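Local structure of TetR-family transcriptional regulator (Streptomyces coelicolor, 2G7L) at residues His67-Leu80 / Val96-Gln109. The protein probably binds DNA through an N-terminal helix-turn-helix domain and regulates transcription, as TetR-family proteins do. Residues are numbered along the deposited sequence; the frame is centred on the assembly and turned at random.
Sequences HAAVLDALLGEVDL and VLTSYTLVLFAHPQ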
ATOM      1  N   HIS A  67     -16.540   1.919   0.942  1.00 51.57           N
ATOM      2  CA  HIS A  67     -15.490   2.593   1.762  1.00 51.95           C
ATOM      3  C   HIS A  67     -14.892   3.751   0.990  1.00 49.05           C
ATOM      4  O   HIS A  67     -14.660   4.798   1.563  1.00 49.41           O
ATOM      5  CB  HIS A  67     -14.396   1.646   2.250  1.00 53.21           C
ATOM      6  CG  HIS A  67     -14.871   0.637   3.250  1.00 58.48           C
ATOM      7  ND1 HIS A  67     -14.075  -0.397   3.697  1.00 62.89           N
ATOM      8  CD2 HIS A  67     -16.066   0.484   3.867  1.00 59.84           C
ATOM      9  CE1 HIS A  67     -14.760  -1.138   4.554  1.00 62.95           C
ATOM     10  NE2 HIS A  67     -15.974  -0.631   4.664  1.00 61.08           N
ATOM     11  N   ALA A  68     -14.683   3.568  -0.312  1.00 47.59           N
ATOM     12  CA  ALA A  68     -14.119   4.639  -1.167  1.00 47.31           C
ATOM     13  C   ALA A  68     -15.009   5.929  -1.162  1.00 47.89           C
ATOM     14  O   ALA A  68     -14.487   7.057  -1.010  1.00 49.64           O
ATOM     15  CB  ALA A  68     -13.901   4.163  -2.559  1.00 45.80           C
ATOM     16  N   ALA A  69     -16.316   5.763  -1.372  1.00 47.06           N
ATOM     17  CA  ALA A  69     -17.334   6.846  -1.225  1.00 47.10           C
ATOM     18  C   ALA A  69     -17.283   7.506   0.149  1.00 46.58           C
ATOM     19  O   ALA A  69     -17.323   8.711   0.262  1.00 46.92           O
ATOM     20  CB  ALA A  69     -18.724   6.251  -1.465  1.00 46.94           C
ATOM     21  N   VAL A  70     -17.180   6.719   1.211  1.00 46.92           N
ATOM     22  CA  VAL A  70     -17.044   7.317   2.534  1.00 47.59           C
ATOM     23  C   VAL A  70     -15.723   8.057   2.657  1.00 48.68           C
ATOM     24  O   VAL A  70     -15.622   9.097   3.339  1.00 48.99           O
ATOM     25  CB  VAL A  70     -17.125   6.246   3.638  1.00 47.99           C
ATOM     26  CG1 VAL A  70     -16.802   6.831   4.984  1.00 46.73           C
ATOM     27  CG2 VAL A  70     -18.571   5.571   3.630  1.00 49.03           C
ATOM     28  N   LEU A  71     -14.660   7.486   2.073  1.00 49.49           N
ATOM     29  CA  LEU A  71     -13.368   8.212   2.112  1.00 49.18           C
ATOM     30  C   LEU A  71     -13.505   9.466   1.333  1.00 48.73           C
ATOM     31  O   LEU A  71     -13.050  10.530   1.798  1.00 49.92           O
ATOM     32  CB  LEU A  71     -12.182   7.365   1.583  1.00 49.06           C
ATOM     33  CG  LEU A  71     -10.819   8.065   1.598  1.00 48.74           C
ATOM     34  CD1 LEU A  71     -10.492   8.519   3.001  1.00 43.95           C
ATOM     35  CD2 LEU A  71      -9.759   7.088   1.039  1.00 47.45           C
ATOM     36  N   ASP A  72     -14.112   9.386   0.153  1.00 49.61           N
ATOM     37  CA  ASP A  72     -14.316  10.618  -0.616  1.00 52.33           C
ATOM     38  C   ASP A  72     -14.992  11.742   0.177  1.00 52.43           C
ATOM     39  O   ASP A  72     -14.482  12.863   0.267  1.00 53.84           O
ATOM     40  CB  ASP A  72     -15.021  10.367  -1.931  1.00 53.10           C
ATOM     41  CG  ASP A  72     -14.908  11.563  -2.878  1.00 59.14           C
ATOM     42  OD1 ASP A  72     -15.540  12.584  -2.575  1.00 65.87           O
ATOM     43  OD2 ASP A  72     -14.236  11.501  -3.937  1.00 58.13           O
ATOM     44  N   ALA A  73     -16.095  11.417   0.830  1.00 53.53           N
ATOM     45  CA  ALA A  73     -16.780  12.349   1.702  1.00 54.09           C
ATOM     46  C   ALA A  73     -15.796  13.021   2.664  1.00 54.78           C
ATOM     47  O   ALA A  73     -15.779  14.251   2.782  1.00 54.83           O
ATOM     48  CB  ALA A  73     -17.892  11.591   2.509  1.00 53.84           C
ATOM     49  N   LEU A  74     -14.972  12.216   3.335  1.00 55.35           N
ATOM     50  CA  LEU A  74     -14.061  12.702   4.412  1.00 55.88           C
ATOM     51  C   LEU A  74     -12.928  13.605   3.888  1.00 55.81           C
ATOM     52  O   LEU A  74     -12.314  14.380   4.636  1.00 54.29           O
ATOM     53  CB  LEU A  74     -13.477  11.502   5.192  1.00 56.47           C
ATOM     54  CG  LEU A  74     -14.487  10.693   6.027  1.00 59.15           C
ATOM     55  CD1 LEU A  74     -14.067   9.268   6.173  1.00 59.23           C
ATOM     56  CD2 LEU A  74     -14.656  11.297   7.434  1.00 59.17           C
ATOM     57  N   LEU A  75     -12.714  13.537   2.578  1.00 56.74           N
ATOM     58  CA  LEU A  75     -11.678  14.318   1.877  1.00 57.73           C
ATOM     59  C   LEU A  75     -12.120  15.735   1.516  1.00 59.56           C
ATOM     60  O   LEU A  75     -11.344  16.496   0.936  1.00 58.39           O
ATOM     61  CB  LEU A  75     -11.236  13.587   0.588  1.00 57.17           C
ATOM     62  CG  LEU A  75      -9.993  12.686   0.635  1.00 57.25           C
ATOM     63  CD1 LEU A  75      -9.633  12.272   2.036  1.00 53.28           C
ATOM     64  CD2 LEU A  75     -10.126  11.485  -0.283  1.00 53.69           C
ATOM     65  N   GLY A  76     -13.383  16.080   1.813  1.00 61.54           N
ATOM     66  CA  GLY A  76     -13.845  17.452   1.666  1.00 63.82           C
ATOM     67  C   GLY A  76     -13.223  18.335   2.742  1.00 65.61           C
ATOM     68  O   GLY A  76     -13.206  19.574   2.615  1.00 66.24           O
ATOM     69  N   GLU A  77     -12.712  17.716   3.801  1.00 67.55           N
ATOM     70  CA  GLU A  77     -12.091  18.479   4.883  1.00 70.82           C
ATOM     71  C   GLU A  77     -10.702  19.029   4.468  1.00 72.44           C
ATOM     72  O   GLU A  77     -10.397  20.206   4.741  1.00 73.49           O
ATOM     73  CB  GLU A  77     -12.051  17.681   6.204  1.00 70.68           C
ATOM     74  CG  GLU A  77     -10.904  16.642   6.318  1.00 71.14           C
ATOM     75  CD  GLU A  77     -11.077  15.648   7.493  1.00 71.67           C
ATOM     76  OE1 GLU A  77     -11.789  14.596   7.310  1.00 69.87           O
ATOM     77  OE2 GLU A  77     -10.453  15.905   8.574  1.00 67.55           O
ATOM     78  N   VAL A  78      -9.891  18.206   3.792  1.00 73.63           N
ATOM     79  CA  VAL A  78      -8.551  18.631   3.305  1.00 74.34           C
ATOM     80  C   VAL A  78      -8.472  19.979   2.529  1.00 74.81           C
ATOM     81  O   VAL A  78      -9.325  20.305   1.677  1.00 74.24           O
ATOM     82  CB  VAL A  78      -7.664  17.439   2.659  1.00 74.38           C
ATOM     83  CG1 VAL A  78      -8.465  16.193   2.347  1.00 73.78           C
ATOM     84  CG2 VAL A  78      -6.846  17.897   1.429  1.00 73.43           C
ATOM     85  N   ASP A  79      -7.428  20.740   2.888  1.00 75.92           N
ATOM     86  CA  ASP A  79      -7.139  22.100   2.391  1.00 76.89           C
ATOM     87  C   ASP A  79      -6.438  22.098   1.027  1.00 77.06           C
ATOM     88  O   ASP A  79      -5.236  21.819   0.931  1.00 76.99           O
ATOM     89  CB  ASP A  79      -6.267  22.881   3.402  1.00 77.25           C
ATOM     90  CG  ASP A  79      -6.096  22.157   4.777  1.00 78.88           C
ATOM     91  OD1 ASP A  79      -5.497  22.787   5.697  1.00 82.27           O
ATOM     92  OD2 ASP A  79      -6.530  20.985   4.960  1.00 76.72           O
ATOM     93  N   LEU A  80      -7.201  22.400  -0.019  1.00 77.83           N
ATOM     94  CA  LEU A  80      -6.694  22.514  -1.382  1.00 78.95           C
ATOM     95  C   LEU A  80      -6.463  23.994  -1.770  1.00 81.57           C
ATOM     96  O   LEU A  80      -6.460  24.379  -2.955  1.00 81.50           O
ATOM     97  CB  LEU A  80      -7.675  21.842  -2.344  1.00 78.05           C
ATOM     98  CG  LEU A  80      -7.985  20.359  -2.099  1.00 75.07           C
ATOM     99  CD1 LEU A  80      -8.694  19.854  -3.290  1.00 71.40           C
ATOM    100  CD2 LEU A  80      -6.731  19.546  -1.860  1.00 71.24           C
ATOM    101  N   VAL A  96      -0.583  19.545   1.054  1.00 51.34           N
ATOM    102  CA  VAL A  96      -1.774  18.771   0.737  1.00 51.79           C
ATOM    103  C   VAL A  96      -1.625  17.265   0.995  1.00 51.72           C
ATOM    104  O   VAL A  96      -2.520  16.627   1.527  1.00 49.89           O
ATOM    105  CB  VAL A  96      -2.546  19.200  -0.577  1.00 53.38           C
ATOM    106  CG1 VAL A  96      -1.983  20.482  -1.174  1.00 53.46           C
ATOM    107  CG2 VAL A  96      -2.764  18.083  -1.580  1.00 53.35           C
ATOM    108  N   LEU A  97      -0.442  16.731   0.699  1.00 51.61           N
ATOM    109  CA  LEU A  97      -0.223  15.293   0.828  1.00 51.52           C
ATOM    110  C   LEU A  97      -0.232  14.909   2.275  1.00 49.75           C
ATOM    111  O   LEU A  97      -0.696  13.861   2.612  1.00 50.75           O
ATOM    112  CB  LEU A  97       1.066  14.838   0.072  1.00 51.62           C
ATOM    113  CG  LEU A  97       0.774  14.758  -1.430  1.00 53.43           C
ATOM    114  CD1 LEU A  97       2.062  14.755  -2.227  1.00 54.57           C
ATOM    115  CD2 LEU A  97      -0.083  13.500  -1.742  1.00 55.16           C
ATOM    116  N   THR A  98       0.226  15.795   3.130  1.00 49.75           N
ATOM    117  CA  THR A  98       0.138  15.598   4.575  1.00 51.41           C
ATOM    118  C   THR A  98      -1.296  15.568   5.101  1.00 52.62           C
ATOM    119  O   THR A  98      -1.658  14.674   5.888  1.00 55.56           O
ATOM    120  CB  THR A  98       1.008  16.665   5.313  1.00 51.48           C
ATOM    121  OG1 THR A  98       2.343  16.499   4.868  1.00 49.70           O
ATOM    122  CG2 THR A  98       0.994  16.521   6.818  1.00 51.19           C
ATOM    123  N   SER A  99      -2.125  16.517   4.687  1.00 53.31           N
ATOM    124  CA  SER A  99      -3.490  16.504   5.171  1.00 52.88           C
ATOM    125  C   SER A  99      -4.261  15.357   4.593  1.00 52.20           C
ATOM    126  O   SER A  99      -5.019  14.762   5.330  1.00 53.64           O
ATOM    127  CB  SER A  99      -4.204  17.873   5.061  1.00 54.35           C
ATOM    128  OG  SER A  99      -4.111  18.458   3.786  1.00 55.94           O
ATOM    129  N   TYR A 100      -4.044  14.977   3.330  1.00 51.33           N
ATOM    130  CA  TYR A 100      -4.582  13.696   2.853  1.00 51.05           C
ATOM    131  C   TYR A 100      -4.184  12.567   3.778  1.00 51.95           C
ATOM    132  O   TYR A 100      -5.043  11.826   4.285  1.00 52.43           O
ATOM    133  CB  TYR A 100      -4.121  13.423   1.444  1.00 51.63           C
ATOM    134  CG  TYR A 100      -4.456  12.055   0.893  1.00 52.39           C
ATOM    135  CD1 TYR A 100      -5.748  11.764   0.447  1.00 51.99           C
ATOM    136  CD2 TYR A 100      -3.457  11.053   0.736  1.00 52.30           C
ATOM    137  CE1 TYR A 100      -6.077  10.526  -0.103  1.00 49.18           C
ATOM    138  CE2 TYR A 100      -3.779   9.812   0.155  1.00 49.07           C
ATOM    139  CZ  TYR A 100      -5.092   9.558  -0.250  1.00 51.54           C
ATOM    140  OH  TYR A 100      -5.451   8.361  -0.814  1.00 51.76           O
ATOM    141  N   THR A 101      -2.885  12.460   4.069  1.00 52.92           N
ATOM    142  CA  THR A 101      -2.347  11.404   4.930  1.00 53.59           C
ATOM    143  C   THR A 101      -2.958  11.403   6.347  1.00 53.58           C
ATOM    144  O   THR A 101      -3.250  10.351   6.892  1.00 52.81           O
ATOM    145  CB  THR A 101      -0.782  11.481   5.022  1.00 53.71           C
ATOM    146  OG1 THR A 101      -0.233  11.332   3.711  1.00 53.39           O
ATOM    147  CG2 THR A 101      -0.235  10.354   5.866  1.00 56.20           C
ATOM    148  N   LEU A 102      -3.126  12.589   6.922  1.00 54.68           N
ATOM    149  CA  LEU A 102      -3.731  12.721   8.246  1.00 54.79           C
ATOM    150  C   LEU A 102      -5.193  12.260   8.256  1.00 53.52           C
ATOM    151  O   LEU A 102      -5.621  11.679   9.223  1.00 52.79           O
ATOM    152  CB  LEU A 102      -3.633  14.177   8.724  1.00 56.19           C
ATOM    153  CG  LEU A 102      -2.211  14.546   9.186  1.00 58.89           C
ATOM    154  CD1 LEU A 102      -2.034  16.050   9.184  1.00 61.30           C
ATOM    155  CD2 LEU A 102      -1.830  13.927  10.538  1.00 59.07           C
ATOM    156  N   VAL A 103      -5.944  12.469   7.183  1.00 52.42           N
ATOM    157  CA  VAL A 103      -7.266  11.807   7.162  1.00 53.69           C
ATOM    158  C   VAL A 103      -7.177  10.292   7.089  1.00 52.63           C
ATOM    159  O   VAL A 103      -7.874   9.615   7.795  1.00 54.10           O
ATOM    160  CB  VAL A 103      -8.410  12.482   6.277  1.00 53.69           C
ATOM    161  CG1 VAL A 103      -7.948  13.640   5.416  1.00 54.58           C
ATOM    162  CG2 VAL A 103      -9.360  11.485   5.559  1.00 54.62           C
ATOM    163  N   LEU A 104      -6.242   9.766   6.318  1.00 51.39           N
ATOM    164  CA  LEU A 104      -6.023   8.312   6.275  1.00 51.16           C
ATOM    165  C   LEU A 104      -5.574   7.732   7.610  1.00 50.58           C
ATOM    166  O   LEU A 104      -6.021   6.669   7.980  1.00 50.09           O
ATOM    167  CB  LEU A 104      -5.034   7.968   5.173  1.00 50.45           C
ATOM    168  CG  LEU A 104      -5.471   7.586   3.741  1.00 52.86           C
ATOM    169  CD1 LEU A 104      -6.842   7.998   3.371  1.00 52.74           C
ATOM    170  CD2 LEU A 104      -4.513   7.997   2.687  1.00 51.43           C
ATOM    171  N   PHE A 105      -4.694   8.419   8.330  1.00 51.87           N
ATOM    172  CA  PHE A 105      -4.208   7.926   9.633  1.00 53.78           C
ATOM    173  C   PHE A 105      -5.355   7.856  10.641  1.00 54.55           C
ATOM    174  O   PHE A 105      -5.348   7.002  11.506  1.00 55.87           O
ATOM    175  CB  PHE A 105      -3.112   8.847  10.209  1.00 54.61           C
ATOM    176  CG  PHE A 105      -1.664   8.495   9.767  1.00 57.03           C
ATOM    177  CD1 PHE A 105      -1.358   8.221   8.431  1.00 56.87           C
ATOM    178  CD2 PHE A 105      -0.628   8.473  10.700  1.00 55.92           C
ATOM    179  CE1 PHE A 105      -0.000   7.906   8.005  1.00 57.47           C
ATOM    180  CE2 PHE A 105       0.715   8.194  10.290  1.00 59.22           C
ATOM    181  CZ  PHE A 105       1.012   7.894   8.928  1.00 55.96           C
ATOM    182  N   ALA A 106      -6.330   8.762  10.533  1.00 55.35           N
ATOM    183  CA  ALA A 106      -7.572   8.703  11.338  1.00 55.94           C
ATOM    184  C   ALA A 106      -8.442   7.502  10.957  1.00 55.85           C
ATOM    185  O   ALA A 106      -9.158   6.981  11.796  1.00 56.43           O
ATOM    186  CB  ALA A 106      -8.363  10.022  11.224  1.00 55.92           C
ATOM    187  N   HIS A 107      -8.365   7.039   9.697  1.00 55.70           N
ATOM    188  CA  HIS A 107      -9.207   5.937   9.226  1.00 54.34           C
ATOM    189  C   HIS A 107      -8.455   4.823   8.445  1.00 54.42           C
ATOM    190  O   HIS A 107      -8.680   4.634   7.219  1.00 53.95           O
ATOM    191  CB  HIS A 107     -10.356   6.488   8.384  1.00 55.91           C
ATOM    192  CG  HIS A 107     -11.153   7.543   9.078  1.00 56.06           C
ATOM    193  ND1 HIS A 107     -12.204   7.250   9.923  1.00 58.10           N
ATOM    194  CD2 HIS A 107     -11.040   8.893   9.071  1.00 57.87           C
ATOM    195  CE1 HIS A 107     -12.708   8.372  10.403  1.00 55.04           C
ATOM    196  NE2 HIS A 107     -12.013   9.381   9.912  1.00 56.04           N
ATOM    197  N   PRO A 108      -7.557   4.071   9.149  1.00 53.76           N
ATOM    198  CA  PRO A 108      -6.637   3.168   8.416  1.00 52.27           C
ATOM    199  C   PRO A 108      -7.283   2.139   7.558  1.00 51.59           C
ATOM    200  O   PRO A 108      -6.757   1.831   6.486  1.00 51.00           O
ATOM    201  CB  PRO A 108      -5.740   2.587   9.531  1.00 52.63           C
ATOM    202  CG  PRO A 108      -5.667   3.754  10.527  1.00 53.73           C
ATOM    203  CD  PRO A 108      -7.201   4.116  10.585  1.00 52.86           C
ATOM    204  N   GLN A 109      -8.461   1.661   7.958  1.00 51.14           N
ATOM    205  CA  GLN A 109      -9.207   0.768   7.091  1.00 50.59           C
ATOM    206  C   GLN A 109      -9.645   1.422   5.802  1.00 50.16           C
ATOM    207  O   GLN A 109      -9.731   0.745   4.795  1.00 50.02           O
ATOM    208  CB  GLN A 109     -10.415   0.164   7.809  1.00 52.99           C
ATOM    209  CG  GLN A 109     -11.219  -0.816   6.955  1.00 53.45           C
ATOM    210  CD  GLN A 109     -10.381  -1.941   6.367  1.00 60.17           C
ATOM    211  OE1 GLN A 109      -9.668  -2.624   7.112  1.00 60.43           O
ATOM    212  NE2 GLN A 109     -10.490  -2.168   5.026  1.00 58.19           N
TER
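Val103 is the apolar centre of this contact. Its CG2 lies 3.6 Å from Leu75 CD1, and the two side chains cross at about a right angle. The same methyl also meets Leu71 CD1 and Leu74 CB. On its other branch, Val103 CG1 packs 4.0 Å from Val78 CG1. With CG anti to the backbone N (chi1 180°), the Leu71 branch swings toward helix 96-106 and sets both methyls against Leu104 CD1, CD1 at 3.7 Å. Leu75 CD2 touches the Tyr100 ring at its edge, at CE1. Leu80 CD2 meets Val96 CG2 at the far end.

Leu74 CD1 sits over a face of the His107 ring in a CH-pi contact, 4.3 Å from the centroid and 12° off the ring normal.

No hydrogen bond joins the two segments. Val78 CG2 and Asp79 OD2 each lie 3.7 Å from Ser99 OG. This hydroxyl has weak hydrogen-bond options one turn back in its own helix, Ala95 O or Val96 O. Gln109 NE2 lies at the edge of the His67 ring, 4.2 Å from His67 ND1. Both atoms hydrogen-bond to Ser113 OG.

The contact packs helix 63-74, probably the connection from the DNA-binding part, on helix 89-106 and the start of helix 108-116. TetR-family proteins are thought to couple their two domains through such an interface. The axes of segments 67-74 and 96-106 approach to 11.0 Å, with 128° between their N-to-C directions. Helix 21-35 touches Leu74 and His107, helix 108-116 Leu71 and Leu104, and helix 122-136 Val96 and Tyr100. Helix 142-161 meets Leu104 through Ala160, and its Thr157 OG1 hydrogen-bonds with Tyr100 OH.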